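PDB 6TD7: THB11 from Chlamydomonas reinhardtii, which binds a heme b whose iron takes up small ligands, probably including oxygen, and serves as the truncated-hemoglobin part of a longer protein perhaps involved in nitrite reduction. Local coordinates for residues Val28-Arg33 against Thr107-Pro112; Trp63-Pro68 against Lys100-Ala105; Arg83-Arg88 against Ala129-Ala134. All coordinates share one frame; numbering follows the deposited sequence.

Contact 1 of 3, residues Val28-Arg33 against Thr107-Pro112; sequences VELFYR and TELGAP. With CYN (cyanide ion), chain C.
L30 and E108 cross at about a right angle, the CD2 methyl of L30 running up against the carboxylate end of the glutamate. L30 CD2 lies 3.4 Å from E108 OE1 and 3.9 Å from E108 CB, so the methyl touches both the oxygen and the aliphatic root of the same side chain. This reach depends on the first torsion of L30, which sets CG opposite the backbone N (chi1 -177°) and sends the branch out from the helix. Glutamate suits a place at the protein surface: its CB methylene packs against the leucine, the chain extends beyond CG to carry the carboxylate up to the methyl, and its other oxygen, OE2, forms a salt bridge with K34. L109 CD1 approaches the same L30 methyl more distantly, but L109 was modelled in two conformations and this part is less certain. Just beyond, G110 closes helix 92-108 in a Schellman motif; its positive phi would jam a side chain against the preceding carbonyl, which calls for glycine.

The far side of segment 28-33 serves the heme pocket. Y32 OH donates a hydrogen bond of 2.8 Å to the cyanide N, which sits at the edge of the tyrosine ring, near its plane. F31 CD2 lies 3.8 Å above one face of that ring, offset toward the rim, and V28 CG1 meets its edge, which probably limits how the ring can turn.

Helix 21-36 thus packs on two neighbours: L30 rests on A105 and F31 on F102 of helix 92-108, whereas V28, F31 and Y32 pack against Q57 of helix 50-64, where Y32 also touches L53.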
loop_
_atom_site.group_PDB
_atom_site.type_symbol
_atom_site.label_atom_id
_atom_site.label_comp_id
_atom_site.label_asym_id
_atom_site.label_seq_id
_atom_site.Cartn_x
_atom_site.Cartn_y
_atom_site.Cartn_z
ATOM N N VAL A 28 6.782 -3.508 -5.020
ATOM C CA VAL A 28 6.662 -3.406 -3.568
ATOM C C VAL A 28 7.996 -3.017 -2.944
ATOM O O VAL A 28 8.048 -2.217 -2.002
ATOM C CB VAL A 28 6.141 -4.729 -2.975
ATOM C CG1 VAL A 28 6.060 -4.633 -1.447
ATOM C CG2 VAL A 28 4.795 -5.073 -3.562
ATOM N N GLU A 29 9.098 -3.577 -3.446
ATOM C CA GLU A 29 10.396 -3.262 -2.856
ATOM C C GLU A 29 10.769 -1.805 -3.102
ATOM O O GLU A 29 11.314 -1.139 -2.215
ATOM C CB GLU A 29 11.467 -4.203 -3.406
ATOM C CG GLU A 29 11.347 -5.621 -2.863
ATOM C CD GLU A 29 12.226 -6.626 -3.588
ATOM O OE1 GLU A 29 12.786 -6.288 -4.652
ATOM O OE2 GLU A 29 12.350 -7.763 -3.088
ATOM N N LEU A 30 10.475 -1.293 -4.298
ATOM C CA LEU A 30 10.723 0.119 -4.576
ATOM C C LEU A 30 9.802 1.007 -3.749
ATOM O O LEU A 30 10.235 2.037 -3.217
ATOM C CB LEU A 30 10.535 0.358 -6.070
ATOM C CG LEU A 30 10.795 1.728 -6.679
ATOM C CD1 LEU A 30 12.143 2.269 -6.247
ATOM C CD2 LEU A 30 10.707 1.587 -8.198
ATOM N N PHE A 31 8.529 0.627 -3.643
ATOM C CA PHE A 31 7.601 1.312 -2.744
ATOM C C PHE A 31 8.202 1.472 -1.355
ATOM O O PHE A 31 8.232 2.578 -0.803
ATOM C CB PHE A 31 6.282 0.529 -2.699
ATOM C CG PHE A 31 5.358 0.929 -1.578
ATOM C CD1 PHE A 31 4.675 2.135 -1.610
ATOM C CD2 PHE A 31 5.148 0.076 -0.503
ATOM C CE1 PHE A 31 3.815 2.492 -0.578
ATOM C CE2 PHE A 31 4.290 0.425 0.531
ATOM C CZ PHE A 31 3.623 1.631 0.496
ATOM N N TYR A 32 8.698 0.382 -0.766
ATOM C CA TYR A 32 9.244 0.491 0.585
ATOM C C TYR A 32 10.533 1.303 0.609
ATOM O O TYR A 32 10.787 2.027 1.579
ATOM C CB TYR A 32 9.462 -0.894 1.187
ATOM C CG TYR A 32 8.185 -1.458 1.756
ATOM C CD1 TYR A 32 7.645 -0.961 2.937
ATOM C CD2 TYR A 32 7.505 -2.469 1.101
ATOM C CE1 TYR A 32 6.463 -1.468 3.449
ATOM C CE2 TYR A 32 6.334 -2.982 1.605
ATOM C CZ TYR A 32 5.813 -2.480 2.774
ATOM O OH TYR A 32 4.643 -3.018 3.250
ATOM N N ARG A 33 11.347 1.222 -0.440
ATOM C CA ARG A 33 12.539 2.061 -0.487
ATOM C C ARG A 33 12.162 3.539 -0.438
ATOM O O ARG A 33 12.766 4.320 0.307
ATOM C CB ARG A 33 13.353 1.743 -1.738
ATOM C CG ARG A 33 14.850 1.921 -1.559
ATOM C CD ARG A 33 15.632 0.845 -2.306
ATOM N NE ARG A 33 15.457 0.968 -3.749
ATOM C CZ ARG A 33 15.097 -0.019 -4.566
ATOM N NH1 ARG A 33 14.879 -1.245 -4.111
ATOM N NH2 ARG A 33 14.968 0.231 -5.860
ATOM N N THR A 107 5.229 3.229 -12.038
ATOM C CA THR A 107 5.690 3.991 -13.195
ATOM C C THR A 107 7.139 3.655 -13.528
ATOM O O THR A 107 7.490 3.419 -14.689
ATOM C CB THR A 107 5.550 5.494 -12.931
ATOM O OG1 THR A 107 4.183 5.825 -12.656
ATOM C CG2 THR A 107 6.044 6.300 -14.131
ATOM N N GLU A 108 7.999 3.641 -12.507
ATOM C CA GLU A 108 9.427 3.453 -12.723
ATOM C C GLU A 108 9.769 2.058 -13.219
ATOM O O GLU A 108 10.852 1.869 -13.784
ATOM C CB GLU A 108 10.180 3.761 -11.428
ATOM C CG GLU A 108 10.257 5.249 -11.150
ATOM C CD GLU A 108 10.562 5.581 -9.707
ATOM O OE1 GLU A 108 11.357 4.859 -9.064
ATOM O OE2 GLU A 108 9.996 6.579 -9.215
ATOM N N LEU A 109 8.883 1.084 -13.039
ATOM C CA LEU A 109 9.102 -0.262 -13.548
ATOM C C LEU A 109 8.410 -0.507 -14.883
ATOM O O LEU A 109 8.482 -1.623 -15.408
ATOM C CB LEU A 109 8.647 -1.291 -12.506
ATOM C CG LEU A 109 9.659 -1.392 -11.359
ATOM C CD1 LEU A 109 9.034 -1.882 -10.070
ATOM C CD2 LEU A 109 10.818 -2.303 -11.765
ATOM N N GLY A 110 7.759 0.504 -15.448
ATOM C CA GLY A 110 7.217 0.413 -16.784
ATOM C C GLY A 110 5.746 0.092 -16.905
ATOM O O GLY A 110 5.287 -0.204 -18.015
ATOM N N ALA A 111 4.988 0.152 -15.821
ATOM C CA ALA A 111 3.559 -0.125 -15.912
ATOM C C ALA A 111 2.846 1.054 -16.565
ATOM O O ALA A 111 3.091 2.205 -16.186
ATOM C CB ALA A 111 2.972 -0.389 -14.529
ATOM N N PRO A 112 1.956 0.818 -17.526
ATOM C CA PRO A 112 1.258 1.933 -18.176
ATOM C C PRO A 112 0.212 2.565 -17.268
ATOM O O PRO A 112 -0.323 1.940 -16.351
ATOM C CB PRO A 112 0.607 1.278 -19.401
ATOM C CG PRO A 112 0.404 -0.136 -19.003
ATOM C CD PRO A 112 1.497 -0.492 -18.028
HETATM C C CYN C . 2.317 -0.488 4.945
HETATM N N CYN C . 3.232 -1.166 4.742
#

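Contact 2 of 3, residues Trp63-Pro68 against Lys100-Ala105; sequences WLFGPP and KYFEEA
L64 and F102 bring the two backbones nearest, yet their CA atoms stand 12.1 Å apart, a gap that long side chains have to span. Segment 100-105 is regular helix; segment 63-68 is the end of helix 50-64, where F65 leaves helical geometry and the amide N of G66 still bonds back to W63 O at 3.0 Å. From the other helix F102 reaches across, its first torsion (chi1 -163°) swinging CG away from the backbone N, and L64 and F65 come to meet it. Its CZ touches L64 CD2 at 3.9 Å. F65 CE2 is just as near to F102 CZ, the two rings meeting rim to rim without stacking. Large apolar residues fit this buried place, which V119 and M123 of helix 113-123 and V24 help to fill. With F102 cut back to an alanine, a gap would probably open before L64 and F65 and F31 would lose its edge-to-face partner. The contact belongs to the hydrophobic interior of the two-over-two helical sandwich of truncated hemoglobins, joining the end of the E helix to the G helix, the F102 side chain about 6 Å from the heme (nearest atoms).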
loop_
_atom_site.group_PDB
_atom_site.type_symbol
_atom_site.label_atom_id
_atom_site.label_comp_id
_atom_site.label_asym_id
_atom_site.label_seq_id
_atom_site.Cartn_x
_atom_site.Cartn_y
_atom_site.Cartn_z
ATOM N N TRP A 63 -4.000 -9.755 -2.946
ATOM C CA TRP A 63 -5.359 -9.408 -3.343
ATOM C C TRP A 63 -5.360 -8.292 -4.382
ATOM O O TRP A 63 -6.108 -8.340 -5.366
ATOM C CB TRP A 63 -6.172 -8.977 -2.117
ATOM C CG TRP A 63 -7.439 -8.227 -2.460
ATOM C CD1 TRP A 63 -8.648 -8.773 -2.770
ATOM C CD2 TRP A 63 -7.615 -6.801 -2.528
ATOM N NE1 TRP A 63 -9.565 -7.785 -3.027
ATOM C CE2 TRP A 63 -8.959 -6.565 -2.882
ATOM C CE3 TRP A 63 -6.769 -5.704 -2.318
ATOM C CZ2 TRP A 63 -9.478 -5.277 -3.042
ATOM C CZ3 TRP A 63 -7.286 -4.423 -2.473
ATOM C CH2 TRP A 63 -8.629 -4.222 -2.828
ATOM N N LEU A 64 -4.511 -7.286 -4.177
ATOM C CA LEU A 64 -4.548 -6.089 -5.007
ATOM C C LEU A 64 -4.283 -6.407 -6.472
ATOM O O LEU A 64 -4.951 -5.864 -7.360
ATOM C CB LEU A 64 -3.527 -5.080 -4.491
ATOM C CG LEU A 64 -3.394 -3.769 -5.258
ATOM C CD1 LEU A 64 -4.621 -2.914 -5.091
ATOM C CD2 LEU A 64 -2.161 -3.041 -4.763
ATOM N N PHE A 65 -3.296 -7.254 -6.752
ATOM C CA PHE A 65 -2.994 -7.640 -8.125
ATOM C C PHE A 65 -3.718 -8.911 -8.543
ATOM O O PHE A 65 -3.441 -9.450 -9.620
ATOM C CB PHE A 65 -1.484 -7.790 -8.303
ATOM C CG PHE A 65 -0.744 -6.484 -8.255
ATOM C CD1 PHE A 65 -0.650 -5.684 -9.379
ATOM C CD2 PHE A 65 -0.159 -6.046 -7.079
ATOM C CE1 PHE A 65 0.027 -4.480 -9.333
ATOM C CE2 PHE A 65 0.510 -4.841 -7.028
ATOM C CZ PHE A 65 0.605 -4.060 -8.156
ATOM N N GLY A 66 -4.665 -9.378 -7.736
ATOM C CA GLY A 66 -5.396 -10.580 -8.034
ATOM C C GLY A 66 -6.634 -10.312 -8.862
ATOM O O GLY A 66 -6.816 -9.233 -9.437
ATOM N N PRO A 67 -7.512 -11.305 -8.939
ATOM C CA PRO A 67 -8.760 -11.155 -9.697
ATOM C C PRO A 67 -9.524 -9.909 -9.288
ATOM O O PRO A 67 -9.473 -9.488 -8.123
ATOM C CB PRO A 67 -9.537 -12.430 -9.335
ATOM C CG PRO A 67 -8.476 -13.432 -9.041
ATOM C CD PRO A 67 -7.349 -12.666 -8.396
ATOM N N PRO A 68 -10.260 -9.303 -10.219
ATOM C CA PRO A 68 -11.036 -8.106 -9.884
ATOM C C PRO A 68 -12.272 -8.440 -9.065
ATOM O O PRO A 68 -12.720 -9.587 -8.998
ATOM C CB PRO A 68 -11.430 -7.554 -11.259
ATOM C CG PRO A 68 -11.592 -8.785 -12.080
ATOM C CD PRO A 68 -10.482 -9.717 -11.618
ATOM N N LYS A 100 1.234 7.992 -3.529
ATOM C CA LYS A 100 2.115 8.563 -4.542
ATOM C C LYS A 100 3.305 7.648 -4.803
ATOM O O LYS A 100 3.662 7.380 -5.956
ATOM C CB LYS A 100 2.587 9.951 -4.096
ATOM C CG LYS A 100 3.542 10.669 -5.058
ATOM C CD LYS A 100 4.815 11.154 -4.350
ATOM C CE LYS A 100 5.221 12.559 -4.787
ATOM N NZ LYS A 100 6.630 12.615 -5.263
ATOM N N TYR A 101 3.926 7.142 -3.734
ATOM C CA TYR A 101 5.123 6.324 -3.885
ATOM C C TYR A 101 4.815 4.965 -4.505
ATOM O O TYR A 101 5.639 4.429 -5.255
ATOM C CB TYR A 101 5.800 6.144 -2.530
ATOM C CG TYR A 101 6.517 7.374 -2.036
ATOM C CD1 TYR A 101 7.234 8.178 -2.908
ATOM C CD2 TYR A 101 6.478 7.730 -0.697
ATOM C CE1 TYR A 101 7.895 9.298 -2.461
ATOM C CE2 TYR A 101 7.138 8.849 -0.240
ATOM C CZ TYR A 101 7.843 9.630 -1.127
ATOM O OH TYR A 101 8.503 10.751 -0.685
ATOM N N PHE A 102 3.655 4.389 -4.202
ATOM C CA PHE A 102 3.286 3.133 -4.847
ATOM C C PHE A 102 3.074 3.349 -6.337
ATOM O O PHE A 102 3.501 2.533 -7.163
ATOM C CB PHE A 102 2.030 2.559 -4.200
ATOM C CG PHE A 102 1.804 1.114 -4.507
ATOM C CD1 PHE A 102 1.122 0.735 -5.649
ATOM C CD2 PHE A 102 2.278 0.132 -3.651
ATOM C CE1 PHE A 102 0.917 -0.593 -5.933
ATOM C CE2 PHE A 102 2.071 -1.200 -3.927
ATOM C CZ PHE A 102 1.392 -1.563 -5.072
ATOM N N GLU A 103 2.435 4.464 -6.696
ATOM C CA GLU A 103 2.248 4.806 -8.100
ATOM C C GLU A 103 3.578 5.078 -8.791
ATOM O O GLU A 103 3.786 4.672 -9.940
ATOM C CB GLU A 103 1.329 6.024 -8.205
ATOM C CG GLU A 103 1.046 6.495 -9.615
ATOM C CD GLU A 103 0.358 7.846 -9.638
ATOM O OE1 GLU A 103 -0.617 8.009 -10.402
ATOM O OE2 GLU A 103 0.787 8.747 -8.887
ATOM N N GLU A 104 4.486 5.793 -8.115
ATOM C CA GLU A 104 5.807 6.043 -8.685
ATOM C C GLU A 104 6.551 4.740 -8.944
ATOM O O GLU A 104 7.217 4.586 -9.974
ATOM C CB GLU A 104 6.631 6.930 -7.748
ATOM C CG GLU A 104 6.185 8.376 -7.686
ATOM C CD GLU A 104 7.093 9.241 -6.826
ATOM O OE1 GLU A 104 6.845 10.462 -6.767
ATOM O OE2 GLU A 104 8.048 8.713 -6.213
ATOM N N ALA A 105 6.468 3.798 -7.999
ATOM C CA ALA A 105 7.122 2.507 -8.173
ATOM C C ALA A 105 6.602 1.784 -9.410
ATOM O O ALA A 105 7.387 1.221 -10.180
ATOM C CB ALA A 105 6.919 1.647 -6.925
#

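Contact 3 of 3, residues Arg83-Arg88 against Ala129-Ala134; sequences RIIKQR and AIFTPA. With HEM (protoporphyrin IX containing Fe), chain B.
F131 and I85 meet where the CD1 methyl of the isoleucine comes obliquely to the phenylalanine ring, 4.1 Å from F131 CD1. One face of the same ring is taken by its sequence neighbour: I130 CG2 sits 3.4 Å above the plane, over the ring centre. The second flat group, the guanidinium of R83, has the heme propionate carbon CBA in its plane at the edge. R83 is a heme-binding residue, and a positive side chain beside a propionate is a natural match, but NH2 is modelled too close to O1A for the details of that pairing to be trusted.

The I85 methyl wedges into the end of helix 125-131. It lies 3.9 Å from I130 CG2, the very branch that covers the F131 ring, and 3.7 Å from the carbonyl oxygen I130 O. That oxygen is satisfied by R78 NH1, so the methyl rests beside a carbonyl already engaged. In I85 the CG1 branch leaves anti to the carbonyl carbon (chi1 -70°) and continues extended, which carries CD1 far enough to touch both partners. Isoleucine suits the place because its CG1-CD1 arm is apolar and reaches both I130 and F131.

I84, the residue before I85, meets the cofactor instead. Its CG1 takes the crowded position between backbone N and carbonyl carbon (chi1 52°), and CD1 comes within 3.6 Å of the heme methine carbon CHB. F90 and Y44 also touch I84.

Here the F helix, which carries the axial ligand H81, is packed against the end of the globin H helix. I130 touches H81 itself, so the contact forms part of the proximal wall of a globin heme pocket.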
loop_
_atom_site.group_PDB
_atom_site.type_symbol
_atom_site.label_atom_id
_atom_site.label_comp_id
_atom_site.label_asym_id
_atom_site.label_seq_id
_atom_site.Cartn_x
_atom_site.Cartn_y
_atom_site.Cartn_z
ATOM N N ARG A 83 -1.989 2.249 15.983
ATOM C CA ARG A 83 -0.920 2.659 16.888
ATOM C C ARG A 83 -0.224 3.920 16.381
ATOM O O ARG A 83 -0.043 4.885 17.131
ATOM C CB ARG A 83 0.096 1.531 17.060
ATOM C CG ARG A 83 -0.414 0.309 17.803
ATOM C CD ARG A 83 0.507 -0.887 17.568
ATOM N NE ARG A 83 0.424 -1.362 16.188
ATOM C CZ ARG A 83 -0.311 -2.397 15.783
ATOM N NH1 ARG A 83 -1.032 -3.097 16.651
ATOM N NH2 ARG A 83 -0.322 -2.738 14.501
ATOM N N ILE A 84 0.193 3.928 15.111
ATOM C CA ILE A 84 0.916 5.104 14.637
ATOM C C ILE A 84 -0.033 6.290 14.487
ATOM O O ILE A 84 0.390 7.446 14.601
ATOM C CB ILE A 84 1.683 4.823 13.331
ATOM C CG1 ILE A 84 0.797 4.214 12.242
ATOM C CG2 ILE A 84 2.859 3.895 13.613
ATOM C CD1 ILE A 84 1.452 4.246 10.871
ATOM N N ILE A 85 -1.323 6.031 14.245
ATOM C CA ILE A 85 -2.310 7.110 14.240
ATOM C C ILE A 85 -2.365 7.778 15.609
ATOM O O ILE A 85 -2.120 8.982 15.747
ATOM C CB ILE A 85 -3.697 6.581 13.826
ATOM C CG1 ILE A 85 -3.701 6.206 12.341
ATOM C CG2 ILE A 85 -4.787 7.624 14.126
ATOM C CD1 ILE A 85 -4.983 5.552 11.871
ATOM N N LYS A 86 -2.675 6.995 16.648
ATOM C CA LYS A 86 -2.912 7.566 17.970
ATOM C C LYS A 86 -1.616 8.020 18.635
ATOM O O LYS A 86 -1.602 9.022 19.357
ATOM C CB LYS A 86 -3.627 6.544 18.857
ATOM C CG LYS A 86 -5.039 6.203 18.403
ATOM C CD LYS A 86 -5.996 7.352 18.705
ATOM C CE LYS A 86 -7.082 7.503 17.648
ATOM N NZ LYS A 86 -7.197 8.925 17.206
ATOM N N GLN A 87 -0.525 7.297 18.414
ATOM C CA GLN A 87 0.711 7.622 19.115
ATOM C C GLN A 87 1.571 8.630 18.365
ATOM O O GLN A 87 2.240 9.448 19.007
ATOM C CB GLN A 87 1.504 6.341 19.384
ATOM C CG GLN A 87 0.768 5.377 20.301
ATOM C CD GLN A 87 1.502 4.066 20.498
ATOM O OE1 GLN A 87 2.688 3.950 20.189
ATOM N NE2 GLN A 87 0.794 3.065 21.013
ATOM N N ARG A 88 1.546 8.622 17.030
ATOM C CA ARG A 88 2.450 9.445 16.238
ATOM C C ARG A 88 1.752 10.359 15.241
ATOM O O ARG A 88 2.434 11.083 14.505
ATOM C CB ARG A 88 3.445 8.544 15.492
ATOM C CG ARG A 88 3.971 7.410 16.351
ATOM C CD ARG A 88 5.234 6.806 15.789
ATOM N NE ARG A 88 5.704 5.701 16.617
ATOM C CZ ARG A 88 6.776 4.963 16.346
ATOM N NH1 ARG A 88 7.499 5.212 15.262
ATOM N NH2 ARG A 88 7.121 3.975 17.159
ATOM N N ALA A 129 -10.849 3.670 4.901
ATOM C CA ALA A 129 -10.876 2.577 5.866
ATOM C C ALA A 129 -9.933 2.848 7.030
ATOM O O ALA A 129 -10.287 2.622 8.193
ATOM C CB ALA A 129 -10.508 1.257 5.187
ATOM N N ILE A 130 -8.728 3.339 6.738
ATOM C CA ILE A 130 -7.729 3.532 7.783
ATOM C C ILE A 130 -8.146 4.642 8.744
ATOM O O ILE A 130 -7.946 4.529 9.959
ATOM C CB ILE A 130 -6.353 3.817 7.153
ATOM C CG1 ILE A 130 -5.757 2.520 6.597
ATOM C CG2 ILE A 130 -5.423 4.445 8.176
ATOM C CD1 ILE A 130 -4.555 2.722 5.714
ATOM N N PHE A 131 -8.727 5.727 8.230
ATOM C CA PHE A 131 -8.869 6.953 9.007
ATOM C C PHE A 131 -10.290 7.257 9.459
ATOM O O PHE A 131 -10.498 8.262 10.148
ATOM C CB PHE A 131 -8.315 8.138 8.200
ATOM C CG PHE A 131 -6.849 8.024 7.925
ATOM C CD1 PHE A 131 -5.928 8.256 8.935
ATOM C CD2 PHE A 131 -6.387 7.649 6.676
ATOM C CE1 PHE A 131 -4.572 8.130 8.696
ATOM C CE2 PHE A 131 -5.034 7.524 6.433
ATOM C CZ PHE A 131 -4.126 7.764 7.444
ATOM N N THR A 132 -11.267 6.424 9.126
ATOM C CA THR A 132 -12.627 6.663 9.592
ATOM C C THR A 132 -12.825 6.008 10.951
ATOM O O THR A 132 -12.686 4.782 11.059
ATOM C CB THR A 132 -13.643 6.123 8.602
ATOM O OG1 THR A 132 -13.507 6.805 7.349
ATOM C CG2 THR A 132 -15.055 6.339 9.138
ATOM N N PRO A 133 -13.128 6.765 12.008
ATOM C CA PRO A 133 -13.388 6.132 13.306
ATOM C C PRO A 133 -14.497 5.095 13.220
ATOM O O PRO A 133 -15.491 5.270 12.512
ATOM C CB PRO A 133 -13.792 7.310 14.203
ATOM C CG PRO A 133 -13.128 8.486 13.598
ATOM C CD PRO A 133 -13.116 8.237 12.110
ATOM N N ALA A 134 -14.323 4.015 13.972
ATOM C CA ALA A 134 -15.297 2.938 14.022
ATOM C C ALA A 134 -15.452 2.499 15.468
ATOM O O ALA A 134 -14.500 2.542 16.251
ATOM C CB ALA A 134 -14.874 1.755 13.144
HETATM C CHA HEM B . 0.447 -2.454 8.101
HETATM C CHB HEM B . 2.590 1.924 8.322
HETATM C CHC HEM B . 0.948 3.115 3.907
HETATM C CHD HEM B . -1.593 -1.083 3.859
HETATM C C1A HEM B . 1.209 -1.390 8.550
HETATM C C2A HEM B . 2.011 -1.305 9.763
HETATM C C3A HEM B . 2.585 -0.098 9.793
HETATM C C4A HEM B . 2.183 0.637 8.619
HETATM C CMA HEM B . 3.531 0.446 10.884
HETATM C CAA HEM B . 2.218 -2.395 10.841
HETATM C CBA HEM B . 0.906 -2.891 11.425
HETATM C CGA HEM B . 1.172 -4.118 12.265
HETATM O O1A HEM B . 0.281 -4.472 13.079
HETATM O O2A HEM B . 2.258 -4.742 12.125
HETATM C C1B HEM B . 2.384 2.596 7.135
HETATM C C2B HEM B . 2.980 3.863 6.765
HETATM C C3B HEM B . 2.528 4.207 5.555
HETATM C C4B HEM B . 1.629 3.165 5.102
HETATM C CMB HEM B . 3.960 4.681 7.633
HETATM C CAB HEM B . 2.926 5.493 4.795
HETATM C CBB HEM B . 2.235 5.936 3.743
HETATM C C1C HEM B . 0.145 2.059 3.532
HETATM C C2C HEM B . -0.506 1.965 2.255
HETATM C C3C HEM B . -1.216 0.839 2.229
HETATM C C4C HEM B . -1.029 0.130 3.486
HETATM C CMC HEM B . -0.421 3.021 1.131
HETATM C CAC HEM B . -2.056 0.399 1.018
HETATM C CBC HEM B . -3.213 -0.232 1.217
HETATM C C1D HEM B . -1.191 -1.847 4.944
HETATM C C2D HEM B . -1.483 -3.248 5.159
HETATM C C3D HEM B . -0.931 -3.617 6.324
HETATM C C4D HEM B . -0.245 -2.478 6.896
HETATM C CMD HEM B . -2.302 -4.134 4.197
HETATM C CAD HEM B . -0.946 -5.021 6.951
HETATM C CBD HEM B . -2.191 -5.319 7.761
HETATM C CGD HEM B . -2.032 -6.772 8.119
HETATM O O1D HEM B . -2.632 -7.633 7.423
HETATM O O2D HEM B . -1.272 -7.064 9.078
HETATM N NA HEM B . 1.342 -0.181 7.884
HETATM N NB HEM B . 1.566 2.196 6.092
HETATM N NC HEM B . -0.184 0.916 4.261
HETATM N ND HEM B . -0.435 -1.416 6.024
HETATM FE FE HEM B . 0.564 0.330 6.047
#

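In the fold
Contacts 1 and 2 are neighbours, their centres 9 Å apart, and share helix 92-108. They touch directly: F31 CD1 is 3.6 Å from F102 N, and L30 CD2 is 3.7 Å from A105 CA. Contact 3 stands apart, its centre 26 Å from contact 1 and 22 Å from contact 2, yet helix 92-108 links it to them, because I130 and F131 both rest on F95. The contacts can be placed by the heme. Contact 1 contributes Y32 to the distal, cyanide-binding side, although its L30 side chain is about 13 Å from the heme (nearest atoms). The F102 side chain is likewise about 9 Å from the cyanide, while contact 3 adjoins the proximal histidine, H81.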